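Local coordinates for protein cytochrome P450 (Zobellia galactanivorans, PDB 6G5O) that binds haem as a member of the cytochrome P450 family, the iron carrying a water ligand in this structure, at residues 45-51 / 73-77; 55-59 / 269-273; 353-359 / 377-383. All blocks are in the same frame, centred on the assembly; numbering follows the deposited sequence.

Contact 1: residues 45-51 / 73-77; sequences YKTFQSG and FEVDP. With HEM (protoporphyrin IX containing Fe), chain C.
At the haem-propionate end of the cytochrome P450 fold, the two ends of the loop between strand 48-49 and helix 79-92 come together. Residues 45-47 have helical backbone angles, 48-49 are extended, and the CA atoms of G51 and V75 approach to 4.4 Å. D76 (chi1 m) clasps two successive amides: OD1 accepts from S50 N (3.0 Å, 172°) and OD2 from G51 N (2.9 Å). A CB on G51 would clash with OD2. Further contacts run from E74 CA to S50 O (3.4 Å) and from G51 CA to E74 O (3.6 Å). Y45, with chi1 p, lies beneath P77 in a CH-pi contact, P77 CG being 3.8 Å from the centroid of the Y45 ring. S50 OG donates to water 2 (2.7 Å), which in turn donates to F73 O (2.9 Å) and HEM O1A (2.8 Å); F73 CA is 3.2 Å from HEM O1D. Such closure beside the propionates belongs to the B-C loop of P450s.

Contact 2: residues 55-59 / 269-273; sequences GRIVI and QMGRV. With HEM (protoporphyrin IX containing Fe), chain C.
I57, with chi1 p, lies across strand 270-273, its CG2 4.2 Å from R272 CA and 4.5 Å from V273 CG2. The strand belongs to the mixed beta sheet of the cytochrome P450 fold, beside the haem, and the segment 55-59 of the B-C loop runs along it at 157°, nearly antiparallel. Residues 55-58 form a type I turn, closed weakly by V58 N to G55 O (3.5 Å); V58 and I59 are then extended. The CA atoms of I57 and G271 stand 4.4 Å apart, and G271 N gives a weak, bent hydrogen bond to I57 O (2.8 Å, 129°). A CB on G271 would collide with that carbonyl. M270 (chi1 t, then p, p) curls back to put SD 3.5 Å from I57 O and 4.0 Å from V58 CA. I59 points at the strand, its CG2 3.5 Å from Q269 NE2, while Q269 OE1 bonds to S292. The R56 guanidinium, held by D27 and D288, lies with one face over V273, NH1 to CG2 3.6 Å. R272 turns away to the haem: NH1 reaches HEM O1A (3.1 Å) and G271 O (3.1 Å), and NH2 donates to HEM O2A at 2.9 Å.

Contact 3: residues 353-359 / 377-383; sequences SFEILDY and NIQIKFN
Strands 353-359 and 377-383 pair antiparallel, their axes 4.6 Å apart at 163°. E355 and K381 form a hydrogen-bonded pair in which both residues' N-H and C=O are satisfied: E355 N to K381 O 3.2 Å and K381 N to E355 O 3.0 Å. F354 with F382 and I356 with I380 are the flanking non-hydrogen-bonded pairs. L357 N donates to Q379 O (2.9 Å, 176°), but Q379 N finds D358 O (2.8 Å, 167°), so two residues face one in a classic beta bulge, L357 near-helical at -99/-28. Beyond it Y359 stands opposite I378 (CA-CA 4.1 Å). At the other end N383 N reaches S353 O (3.1 Å), and N383 ND2 donates to S353 OG (2.6 Å). K381 NZ bonds weakly to N383 OD1 (3.4 Å). On the other edge of 377-383, at strand 119-121, I378, I380 and F382 bond through their backbones to V122, V120 and G118, and I378 N also to E121 OE2. On the apolar face the F354 ring edge meets the F382 face (centroids 5.2 Å, planes 68°), and I356 CG2 meets I378 CD1 at 3.6 Å; F354, I378 and I380 rest on helix 223-238. This is the C-terminal beta hairpin of the cytochrome P450 fold.

From the N terminus, contact 1 closes first, joining 45-51 to 73-77 around a 21-residue loop without helix or strand. The segment 55-59 lies inside that loop, yet its partner 269-273 comes some 200 residues later, so contacts 1 and 2 cross. They touch directly: Q49 N pairs with V273 O, joining strands 48-49 and 270-274, and E74 OE2 meets G55 N. Together they tie the loop before helix 79-92 to the mixed sheet and the haem. Contact 3 follows in series as a local hairpin, on the opposite side of the chain's centre, its own centre about 42 Å from that of contact 1 and 35 Å from that of contact 2.

Contact 1: residues 45-51 / 73-77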
loop_
_atom_site.group_PDB
_atom_site.type_symbol
_atom_site.label_atom_id
_atom_site.label_comp_id
_atom_site.label_asym_id
_atom_site.label_seq_id
_atom_site.Cartn_x
_atom_site.Cartn_y
_atom_site.Cartn_z
ATOM N N TYR A 45 13.817 -14.322 7.816
ATOM C CA TYR A 45 14.371 -13.908 6.501
ATOM C C TYR A 45 15.440 -14.873 5.963
ATOM O O TYR A 45 15.699 -14.885 4.773
ATOM C CB TYR A 45 14.975 -12.497 6.568
ATOM C CG TYR A 45 16.171 -12.388 7.498
ATOM C CD1 TYR A 45 17.470 -12.634 7.020
ATOM C CD2 TYR A 45 16.008 -12.087 8.850
ATOM C CE1 TYR A 45 18.559 -12.542 7.848
ATOM C CE2 TYR A 45 17.100 -12.001 9.696
ATOM C CZ TYR A 45 18.375 -12.240 9.175
ATOM O OH TYR A 45 19.478 -12.163 9.989
ATOM N N LYS A 46 16.064 -15.630 6.861
ATOM C CA LYS A 46 17.058 -16.645 6.476
ATOM C C LYS A 46 16.437 -17.752 5.633
ATOM O O LYS A 46 16.912 -18.059 4.525
ATOM C CB LYS A 46 17.745 -17.220 7.697
ATOM C CG LYS A 46 18.874 -16.316 8.184
ATOM C CD LYS A 46 19.984 -17.109 8.859
ATOM C CE LYS A 46 19.732 -17.208 10.350
ATOM N NZ LYS A 46 20.252 -15.994 11.040
ATOM N N THR A 47 15.335 -18.310 6.122
ATOM C CA THR A 47 14.604 -19.315 5.360
ATOM C C THR A 47 13.762 -18.690 4.235
ATOM O O THR A 47 13.727 -19.215 3.127
ATOM C CB THR A 47 13.707 -20.133 6.279
ATOM O OG1 THR A 47 14.478 -20.684 7.356
ATOM C CG2 THR A 47 13.012 -21.228 5.513
ATOM N N PHE A 48 13.085 -17.574 4.514
ATOM C CA PHE A 48 12.219 -16.916 3.510
ATOM C C PHE A 48 12.784 -15.524 3.125
ATOM O O PHE A 48 12.496 -14.489 3.787
ATOM C CB PHE A 48 10.778 -16.813 4.054
ATOM C CG PHE A 48 10.222 -18.117 4.563
ATOM C CD1 PHE A 48 9.764 -19.085 3.666
ATOM C CD2 PHE A 48 10.141 -18.374 5.928
ATOM C CE1 PHE A 48 9.257 -20.288 4.128
ATOM C CE2 PHE A 48 9.618 -19.566 6.405
ATOM C CZ PHE A 48 9.185 -20.529 5.504
ATOM N N GLN A 49 13.604 -15.513 2.069
ATOM C CA GLN A 49 14.434 -14.361 1.760
ATOM C C GLN A 49 13.740 -13.355 0.847
ATOM O O GLN A 49 12.848 -13.736 0.069
ATOM C CB GLN A 49 15.773 -14.810 1.176
ATOM C CG GLN A 49 15.878 -14.796 -0.336
ATOM C CD GLN A 49 17.237 -15.329 -0.827
ATOM O OE1 GLN A 49 18.264 -15.260 -0.131
ATOM N NE2 GLN A 49 17.230 -15.882 -2.011
ATOM N N SER A 50 14.131 -12.077 0.965
ATOM C CA SER A 50 13.688 -11.023 0.030
ATOM C C SER A 50 14.776 -10.650 -0.989
ATOM O O SER A 50 14.483 -10.072 -2.055
ATOM C CB SER A 50 13.227 -9.757 0.790
ATOM O OG SER A 50 12.136 -10.055 1.631
ATOM N N GLY A 51 16.011 -11.024 -0.674
ATOM C CA GLY A 51 17.172 -10.700 -1.507
ATOM C C GLY A 51 17.333 -11.571 -2.740
ATOM O O GLY A 51 18.391 -12.116 -2.963
ATOM N N PHE A 73 13.468 -2.978 -0.194
ATOM C CA PHE A 73 12.556 -4.075 -0.454
ATOM C C PHE A 73 13.162 -5.435 -0.805
ATOM O O PHE A 73 12.671 -6.478 -0.326
ATOM C CB PHE A 73 11.671 -3.622 -1.583
ATOM C CG PHE A 73 10.627 -4.587 -1.990
ATOM C CD1 PHE A 73 9.765 -5.140 -1.063
ATOM C CD2 PHE A 73 10.434 -4.860 -3.357
ATOM C CE1 PHE A 73 8.787 -6.010 -1.476
ATOM C CE2 PHE A 73 9.440 -5.712 -3.774
ATOM C CZ PHE A 73 8.616 -6.288 -2.820
ATOM N N GLU A 74 14.209 -5.424 -1.638
ATOM C CA GLU A 74 14.797 -6.660 -2.179
ATOM C C GLU A 74 16.163 -6.854 -1.588
ATOM O O GLU A 74 17.099 -7.231 -2.278
ATOM C CB GLU A 74 14.833 -6.616 -3.737
ATOM C CG GLU A 74 13.480 -6.994 -4.329
ATOM C CD GLU A 74 13.233 -6.691 -5.811
ATOM O OE1 GLU A 74 13.840 -5.754 -6.384
ATOM O OE2 GLU A 74 12.342 -7.400 -6.392
ATOM N N VAL A 75 16.282 -6.585 -0.296
ATOM C CA VAL A 75 17.549 -6.731 0.421
ATOM C C VAL A 75 17.260 -7.367 1.775
ATOM O O VAL A 75 16.252 -7.030 2.414
ATOM C CB VAL A 75 18.275 -5.367 0.610
ATOM C CG1 VAL A 75 19.606 -5.566 1.292
ATOM C CG2 VAL A 75 18.514 -4.676 -0.726
ATOM N N ASP A 76 18.153 -8.254 2.211
ATOM C CA ASP A 76 18.013 -8.965 3.465
ATOM C C ASP A 76 18.927 -8.351 4.493
ATOM O O ASP A 76 19.907 -7.710 4.144
ATOM C CB ASP A 76 18.391 -10.444 3.316
ATOM C CG ASP A 76 17.349 -11.264 2.547
ATOM O OD1 ASP A 76 16.145 -11.303 2.984
ATOM O OD2 ASP A 76 17.734 -11.910 1.519
ATOM N N PRO A 77 18.604 -8.528 5.788
ATOM C CA PRO A 77 19.527 -8.142 6.842
ATOM C C PRO A 77 20.817 -8.938 6.713
ATOM O O PRO A 77 20.799 -9.987 6.075
ATOM C CB PRO A 77 18.796 -8.552 8.121
ATOM C CG PRO A 77 17.372 -8.540 7.761
ATOM C CD PRO A 77 17.317 -8.975 6.333
HETATM C CHA HEM C . 6.483 -2.264 2.224
HETATM C CHB HEM C . 1.656 -2.149 2.319
HETATM C CHC HEM C . 1.710 2.508 1.093
HETATM C CHD HEM C . 6.439 2.235 0.396
HETATM C C1A HEM C . 5.162 -2.621 2.377
HETATM C C2A HEM C . 4.707 -3.911 2.779
HETATM C C3A HEM C . 3.384 -3.853 2.809
HETATM C C4A HEM C . 2.966 -2.562 2.417
HETATM C CMA HEM C . 2.510 -4.997 3.206
HETATM C CAA HEM C . 5.524 -5.140 3.175
HETATM C CBA HEM C . 6.100 -5.796 1.930
HETATM C CGA HEM C . 7.000 -6.958 2.287
HETATM O O1A HEM C . 7.848 -7.323 1.478
HETATM O O2A HEM C . 6.937 -7.558 3.376
HETATM C C1B HEM C . 1.257 -0.868 1.994
HETATM C C2B HEM C . -0.088 -0.460 2.096
HETATM C C3B HEM C . -0.105 0.865 1.728
HETATM C C4B HEM C . 1.319 1.217 1.429
HETATM C CMB HEM C . -1.255 -1.326 2.466
HETATM C CAB HEM C . -1.164 1.870 1.666
HETATM C CBB HEM C . -2.383 1.736 2.152
HETATM C C1C HEM C . 3.000 2.862 0.796
HETATM C C2C HEM C . 3.395 4.088 0.263
HETATM C C3C HEM C . 4.741 3.999 0.007
HETATM C C4C HEM C . 5.144 2.705 0.425
HETATM C CMC HEM C . 2.529 5.284 0.021
HETATM C CAC HEM C . 5.637 5.036 -0.523
HETATM C CBC HEM C . 5.321 6.273 -0.894
HETATM C C1D HEM C . 6.819 0.984 0.907
HETATM C C2D HEM C . 8.232 0.570 0.973
HETATM C C3D HEM C . 8.265 -0.666 1.499
HETATM C C4D HEM C . 6.858 -1.028 1.699
HETATM C CMD HEM C . 9.386 1.426 0.580
HETATM C CAD HEM C . 9.501 -1.506 1.767
HETATM C CBD HEM C . 10.013 -1.486 3.217
HETATM C CGD HEM C . 11.308 -2.311 3.349
HETATM O O1D HEM C . 11.669 -3.117 2.421
HETATM O O2D HEM C . 12.069 -2.226 4.373
HETATM N NA HEM C . 4.070 -1.811 2.111
HETATM N NB HEM C . 2.042 0.133 1.592
HETATM N NC HEM C . 4.048 2.016 0.868
HETATM N ND HEM C . 6.060 -0.003 1.359
HETATM FE FE HEM C . 4.153 0.046 1.487
HETATM O O HOH W 1 12.736 -11.220 3.662
HETATM O O HOH W 2 10.577 -7.943 1.008
HETATM O O HOH W 3 3.738 -0.804 -0.555
#

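Contact 2: residues 55-59 / 269-273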
loop_
_atom_site.group_PDB
_atom_site.type_symbol
_atom_site.label_atom_id
_atom_site.label_comp_id
_atom_site.label_asym_id
_atom_site.label_seq_id
_atom_site.Cartn_x
_atom_site.Cartn_y
_atom_site.Cartn_z
ATOM N N GLY A 55 12.611 -8.547 -8.950
ATOM C CA GLY A 55 11.303 -8.845 -9.528
ATOM C C GLY A 55 10.699 -10.151 -9.070
ATOM O O GLY A 55 9.483 -10.373 -9.194
ATOM N N ARG A 56 11.517 -11.028 -8.532
ATOM C CA ARG A 56 11.034 -12.371 -8.272
ATOM C C ARG A 56 10.033 -12.487 -7.127
ATOM O O ARG A 56 9.109 -13.297 -7.214
ATOM C CB ARG A 56 12.181 -13.333 -8.023
ATOM C CG ARG A 56 11.821 -14.727 -8.504
ATOM C CD ARG A 56 12.896 -15.764 -8.216
ATOM N NE ARG A 56 12.258 -17.082 -8.231
ATOM C CZ ARG A 56 12.710 -18.171 -7.623
ATOM N NH1 ARG A 56 13.857 -18.178 -6.932
ATOM N NH2 ARG A 56 11.996 -19.285 -7.730
ATOM N N ILE A 57 10.206 -11.702 -6.061
ATOM C CA ILE A 57 9.331 -11.839 -4.895
ATOM C C ILE A 57 7.960 -11.183 -5.104
ATOM O O ILE A 57 7.089 -11.333 -4.279
ATOM C CB ILE A 57 9.958 -11.334 -3.582
ATOM C CG1 ILE A 57 10.116 -9.806 -3.578
ATOM C CG2 ILE A 57 11.265 -12.045 -3.308
ATOM C CD1 ILE A 57 11.003 -9.267 -2.456
ATOM N N VAL A 58 7.755 -10.466 -6.202
ATOM C CA VAL A 58 6.449 -9.865 -6.460
ATOM C C VAL A 58 5.542 -10.911 -7.118
ATOM O O VAL A 58 6.030 -11.921 -7.689
ATOM C CB VAL A 58 6.566 -8.618 -7.357
ATOM C CG1 VAL A 58 5.236 -7.860 -7.461
ATOM C CG2 VAL A 58 7.653 -7.695 -6.823
ATOM N N ILE A 59 4.226 -10.667 -7.027
ATOM C CA ILE A 59 3.209 -11.519 -7.610
ATOM C C ILE A 59 2.125 -10.668 -8.283
ATOM O O ILE A 59 1.331 -9.992 -7.583
ATOM C CB ILE A 59 2.580 -12.435 -6.551
ATOM C CG1 ILE A 59 3.645 -13.346 -5.939
ATOM C CG2 ILE A 59 1.473 -13.284 -7.176
ATOM C CD1 ILE A 59 3.210 -14.033 -4.666
ATOM N N GLN A 269 -0.758 -9.528 -0.873
ATOM C CA GLN A 269 0.264 -10.542 -0.550
ATOM C C GLN A 269 1.598 -10.123 -1.120
ATOM O O GLN A 269 1.674 -9.250 -1.952
ATOM C CB GLN A 269 -0.114 -11.930 -1.129
ATOM C CG GLN A 269 -0.187 -11.970 -2.656
ATOM C CD GLN A 269 -0.494 -13.351 -3.250
ATOM O OE1 GLN A 269 -0.453 -14.384 -2.565
ATOM N NE2 GLN A 269 -0.784 -13.367 -4.549
ATOM N N MET A 270 2.639 -10.765 -0.647
ATOM C CA MET A 270 3.960 -10.527 -1.154
ATOM C C MET A 270 4.776 -11.802 -1.053
ATOM O O MET A 270 4.703 -12.523 -0.063
ATOM C CB MET A 270 4.655 -9.402 -0.372
ATOM C CG MET A 270 5.967 -8.943 -1.028
ATOM S SD MET A 270 5.796 -8.450 -2.773
ATOM C CE MET A 270 4.725 -7.005 -2.621
ATOM N N GLY A 271 5.577 -12.076 -2.067
ATOM C CA GLY A 271 6.344 -13.291 -2.052
ATOM C C GLY A 271 7.605 -13.227 -1.243
ATOM O O GLY A 271 8.076 -12.143 -0.882
ATOM N N ARG A 272 8.151 -14.420 -0.988
ATOM C CA ARG A 272 9.517 -14.634 -0.545
ATOM C C ARG A 272 10.065 -15.872 -1.312
ATOM O O ARG A 272 9.295 -16.676 -1.860
ATOM C CB ARG A 272 9.547 -14.930 0.942
ATOM C CG ARG A 272 9.012 -13.838 1.849
ATOM C CD ARG A 272 10.021 -12.713 2.000
ATOM N NE ARG A 272 9.693 -11.736 3.051
ATOM C CZ ARG A 272 8.931 -10.651 2.870
ATOM N NH1 ARG A 272 8.333 -10.398 1.702
ATOM N NH2 ARG A 272 8.744 -9.816 3.889
ATOM N N VAL A 273 11.379 -16.036 -1.322
ATOM C CA VAL A 273 12.012 -17.208 -1.931
ATOM C C VAL A 273 12.528 -18.124 -0.825
ATOM O O VAL A 273 13.247 -17.681 0.081
ATOM C CB VAL A 273 13.153 -16.771 -2.883
ATOM C CG1 VAL A 273 14.162 -17.905 -3.139
ATOM C CG2 VAL A 273 12.548 -16.237 -4.175
HETATM C CHA HEM C . 6.483 -2.264 2.224
HETATM C CHB HEM C . 1.656 -2.149 2.319
HETATM C CHC HEM C . 1.710 2.508 1.093
HETATM C CHD HEM C . 6.439 2.235 0.396
HETATM C C1A HEM C . 5.162 -2.621 2.377
HETATM C C2A HEM C . 4.707 -3.911 2.779
HETATM C C3A HEM C . 3.384 -3.853 2.809
HETATM C C4A HEM C . 2.966 -2.562 2.417
HETATM C CMA HEM C . 2.510 -4.997 3.206
HETATM C CAA HEM C . 5.524 -5.140 3.175
HETATM C CBA HEM C . 6.100 -5.796 1.930
HETATM C CGA HEM C . 7.000 -6.958 2.287
HETATM O O1A HEM C . 7.848 -7.323 1.478
HETATM O O2A HEM C . 6.937 -7.558 3.376
HETATM C C1B HEM C . 1.257 -0.868 1.994
HETATM C C2B HEM C . -0.088 -0.460 2.096
HETATM C C3B HEM C . -0.105 0.865 1.728
HETATM C C4B HEM C . 1.319 1.217 1.429
HETATM C CMB HEM C . -1.255 -1.326 2.466
HETATM C CAB HEM C . -1.164 1.870 1.666
HETATM C CBB HEM C . -2.383 1.736 2.152
HETATM C C1C HEM C . 3.000 2.862 0.796
HETATM C C2C HEM C . 3.395 4.088 0.263
HETATM C C3C HEM C . 4.741 3.999 0.007
HETATM C C4C HEM C . 5.144 2.705 0.425
HETATM C CMC HEM C . 2.529 5.284 0.021
HETATM C CAC HEM C . 5.637 5.036 -0.523
HETATM C CBC HEM C . 5.321 6.273 -0.894
HETATM C C1D HEM C . 6.819 0.984 0.907
HETATM C C2D HEM C . 8.232 0.570 0.973
HETATM C C3D HEM C . 8.265 -0.666 1.499
HETATM C C4D HEM C . 6.858 -1.028 1.699
HETATM C CMD HEM C . 9.386 1.426 0.580
HETATM C CAD HEM C . 9.501 -1.506 1.767
HETATM C CBD HEM C . 10.013 -1.486 3.217
HETATM C CGD HEM C . 11.308 -2.311 3.349
HETATM O O1D HEM C . 11.669 -3.117 2.421
HETATM O O2D HEM C . 12.069 -2.226 4.373
HETATM N NA HEM C . 4.070 -1.811 2.111
HETATM N NB HEM C . 2.042 0.133 1.592
HETATM N NC HEM C . 4.048 2.016 0.868
HETATM N ND HEM C . 6.060 -0.003 1.359
HETATM FE FE HEM C . 4.153 0.046 1.487
HETATM O O HOH W 3 3.738 -0.804 -0.555
#

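Contact 3: residues 353-359 / 377-383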
loop_
_atom_site.group_PDB
_atom_site.type_symbol
_atom_site.label_atom_id
_atom_site.label_comp_id
_atom_site.label_asym_id
_atom_site.label_seq_id
_atom_site.Cartn_x
_atom_site.Cartn_y
_atom_site.Cartn_z
ATOM N N SER A 353 -23.870 12.909 3.393
ATOM C CA SER A 353 -24.162 11.541 2.956
ATOM C C SER A 353 -23.622 11.331 1.569
ATOM O O SER A 353 -23.216 12.279 0.935
ATOM C CB SER A 353 -25.689 11.296 2.930
ATOM O OG SER A 353 -26.289 12.095 1.924
ATOM N N PHE A 354 -23.647 10.090 1.104
ATOM C CA PHE A 354 -23.212 9.742 -0.248
ATOM C C PHE A 354 -24.234 8.803 -0.898
ATOM O O PHE A 354 -25.069 8.212 -0.208
ATOM C CB PHE A 354 -21.891 8.949 -0.221
ATOM C CG PHE A 354 -20.802 9.535 0.640
ATOM C CD1 PHE A 354 -20.888 9.506 2.013
ATOM C CD2 PHE A 354 -19.646 10.042 0.055
ATOM C CE1 PHE A 354 -19.850 9.994 2.801
ATOM C CE2 PHE A 354 -18.610 10.541 0.831
ATOM C CZ PHE A 354 -18.707 10.518 2.210
ATOM N N GLU A 355 -24.147 8.627 -2.214
ATOM C CA GLU A 355 -24.862 7.557 -2.894
ATOM C C GLU A 355 -23.960 7.001 -3.961
ATOM O O GLU A 355 -23.436 7.741 -4.779
ATOM C CB GLU A 355 -26.140 8.058 -3.592
ATOM C CG GLU A 355 -26.996 9.040 -2.799
ATOM C CD GLU A 355 -28.154 9.590 -3.628
ATOM O OE1 GLU A 355 -28.697 8.833 -4.483
ATOM O OE2 GLU A 355 -28.498 10.785 -3.443
ATOM N N ILE A 356 -23.838 5.689 -3.994
ATOM C CA ILE A 356 -23.112 5.004 -5.032
ATOM C C ILE A 356 -24.017 4.786 -6.228
ATOM O O ILE A 356 -25.033 4.115 -6.108
ATOM C CB ILE A 356 -22.593 3.654 -4.519
ATOM C CG1 ILE A 356 -21.608 3.892 -3.358
ATOM C CG2 ILE A 356 -21.928 2.883 -5.628
ATOM C CD1 ILE A 356 -21.299 2.648 -2.531
ATOM N N LEU A 357 -23.616 5.309 -7.389
ATOM C CA LEU A 357 -24.456 5.335 -8.588
ATOM C C LEU A 357 -24.171 4.230 -9.607
ATOM O O LEU A 357 -25.094 3.831 -10.309
ATOM C CB LEU A 357 -24.370 6.700 -9.274
ATOM C CG LEU A 357 -24.829 7.950 -8.501
ATOM C CD1 LEU A 357 -24.882 9.174 -9.419
ATOM C CD2 LEU A 357 -26.191 7.770 -7.839
ATOM N N ASP A 358 -22.944 3.724 -9.684
ATOM C CA ASP A 358 -22.568 2.715 -10.663
ATOM C C ASP A 358 -21.125 2.355 -10.455
ATOM O O ASP A 358 -20.324 3.229 -10.183
ATOM C CB ASP A 358 -22.686 3.242 -12.094
ATOM C CG ASP A 358 -22.989 2.138 -13.061
ATOM O OD1 ASP A 358 -22.220 1.155 -13.063
ATOM O OD2 ASP A 358 -24.019 2.215 -13.777
ATOM N N TYR A 359 -20.761 1.099 -10.664
ATOM C CA TYR A 359 -19.407 0.680 -10.353
ATOM C C TYR A 359 -18.996 -0.540 -11.114
ATOM O O TYR A 359 -19.834 -1.213 -11.656
ATOM C CB TYR A 359 -19.310 0.386 -8.855
ATOM C CG TYR A 359 -20.133 -0.791 -8.354
ATOM C CD1 TYR A 359 -21.452 -0.611 -7.959
ATOM C CD2 TYR A 359 -19.576 -2.066 -8.260
ATOM C CE1 TYR A 359 -22.192 -1.665 -7.450
ATOM C CE2 TYR A 359 -20.300 -3.129 -7.770
ATOM C CZ TYR A 359 -21.612 -2.924 -7.366
ATOM O OH TYR A 359 -22.332 -3.984 -6.872
ATOM N N ASN A 377 -13.788 1.397 -11.277
ATOM C CA ASN A 377 -14.453 2.689 -11.267
ATOM C C ASN A 377 -15.650 2.642 -10.332
ATOM O O ASN A 377 -16.167 1.583 -10.058
ATOM C CB ASN A 377 -14.871 3.114 -12.708
ATOM C CG ASN A 377 -15.712 2.056 -13.413
ATOM O OD1 ASN A 377 -15.184 1.076 -13.995
ATOM N ND2 ASN A 377 -17.039 2.230 -13.322
ATOM N N ILE A 378 -16.064 3.788 -9.806
ATOM C CA ILE A 378 -17.232 3.843 -8.946
ATOM C C ILE A 378 -17.649 5.269 -8.918
ATOM O O ILE A 378 -16.841 6.131 -8.577
ATOM C CB ILE A 378 -16.987 3.299 -7.497
ATOM C CG1 ILE A 378 -18.209 3.548 -6.593
ATOM C CG2 ILE A 378 -15.743 3.889 -6.839
ATOM C CD1 ILE A 378 -18.399 2.513 -5.500
ATOM N N GLN A 379 -18.915 5.517 -9.281
ATOM C CA GLN A 379 -19.445 6.877 -9.362
ATOM C C GLN A 379 -20.126 7.143 -8.063
ATOM O O GLN A 379 -20.964 6.354 -7.651
ATOM C CB GLN A 379 -20.491 7.023 -10.494
ATOM C CG GLN A 379 -19.918 7.297 -11.884
ATOM C CD GLN A 379 -19.477 8.736 -12.089
ATOM O OE1 GLN A 379 -19.967 9.671 -11.431
ATOM N NE2 GLN A 379 -18.565 8.921 -13.028
ATOM N N ILE A 380 -19.812 8.267 -7.428
ATOM C CA ILE A 380 -20.398 8.558 -6.143
ATOM C C ILE A 380 -20.794 10.005 -6.074
ATOM O O ILE A 380 -20.055 10.882 -6.519
ATOM C CB ILE A 380 -19.443 8.199 -4.959
ATOM C CG1 ILE A 380 -18.987 6.736 -5.069
ATOM C CG2 ILE A 380 -20.142 8.401 -3.624
ATOM C CD1 ILE A 380 -18.237 6.198 -3.872
ATOM N N LYS A 381 -21.955 10.231 -5.471
ATOM C CA LYS A 381 -22.512 11.548 -5.292
ATOM C C LYS A 381 -22.162 11.983 -3.881
ATOM O O LYS A 381 -22.371 11.226 -2.952
ATOM C CB LYS A 381 -24.037 11.453 -5.427
ATOM C CG LYS A 381 -24.778 12.759 -5.186
ATOM C CD LYS A 381 -25.279 13.391 -6.471
ATOM C CE LYS A 381 -26.608 14.138 -6.269
ATOM N NZ LYS A 381 -26.468 15.416 -5.512
ATOM N N PHE A 382 -21.664 13.207 -3.707
ATOM C CA PHE A 382 -21.334 13.728 -2.397
ATOM C C PHE A 382 -22.360 14.805 -2.103
ATOM O O PHE A 382 -22.399 15.781 -2.848
ATOM C CB PHE A 382 -19.952 14.398 -2.413
ATOM C CG PHE A 382 -18.773 13.447 -2.487
ATOM C CD1 PHE A 382 -18.752 12.372 -3.352
ATOM C CD2 PHE A 382 -17.653 13.671 -1.697
ATOM C CE1 PHE A 382 -17.651 11.525 -3.411
ATOM C CE2 PHE A 382 -16.532 12.839 -1.773
ATOM C CZ PHE A 382 -16.543 11.759 -2.626
ATOM N N ASN A 383 -23.184 14.662 -1.054
ATOM C CA ASN A 383 -24.175 15.708 -0.698
ATOM C C ASN A 383 -23.625 16.555 0.460
ATOM O O ASN A 383 -23.095 16.012 1.429
ATOM C CB ASN A 383 -25.524 15.087 -0.290
ATOM C CG ASN A 383 -25.958 13.921 -1.193
ATOM O OD1 ASN A 383 -26.096 14.067 -2.405
ATOM N ND2 ASN A 383 -26.170 12.741 -0.591
#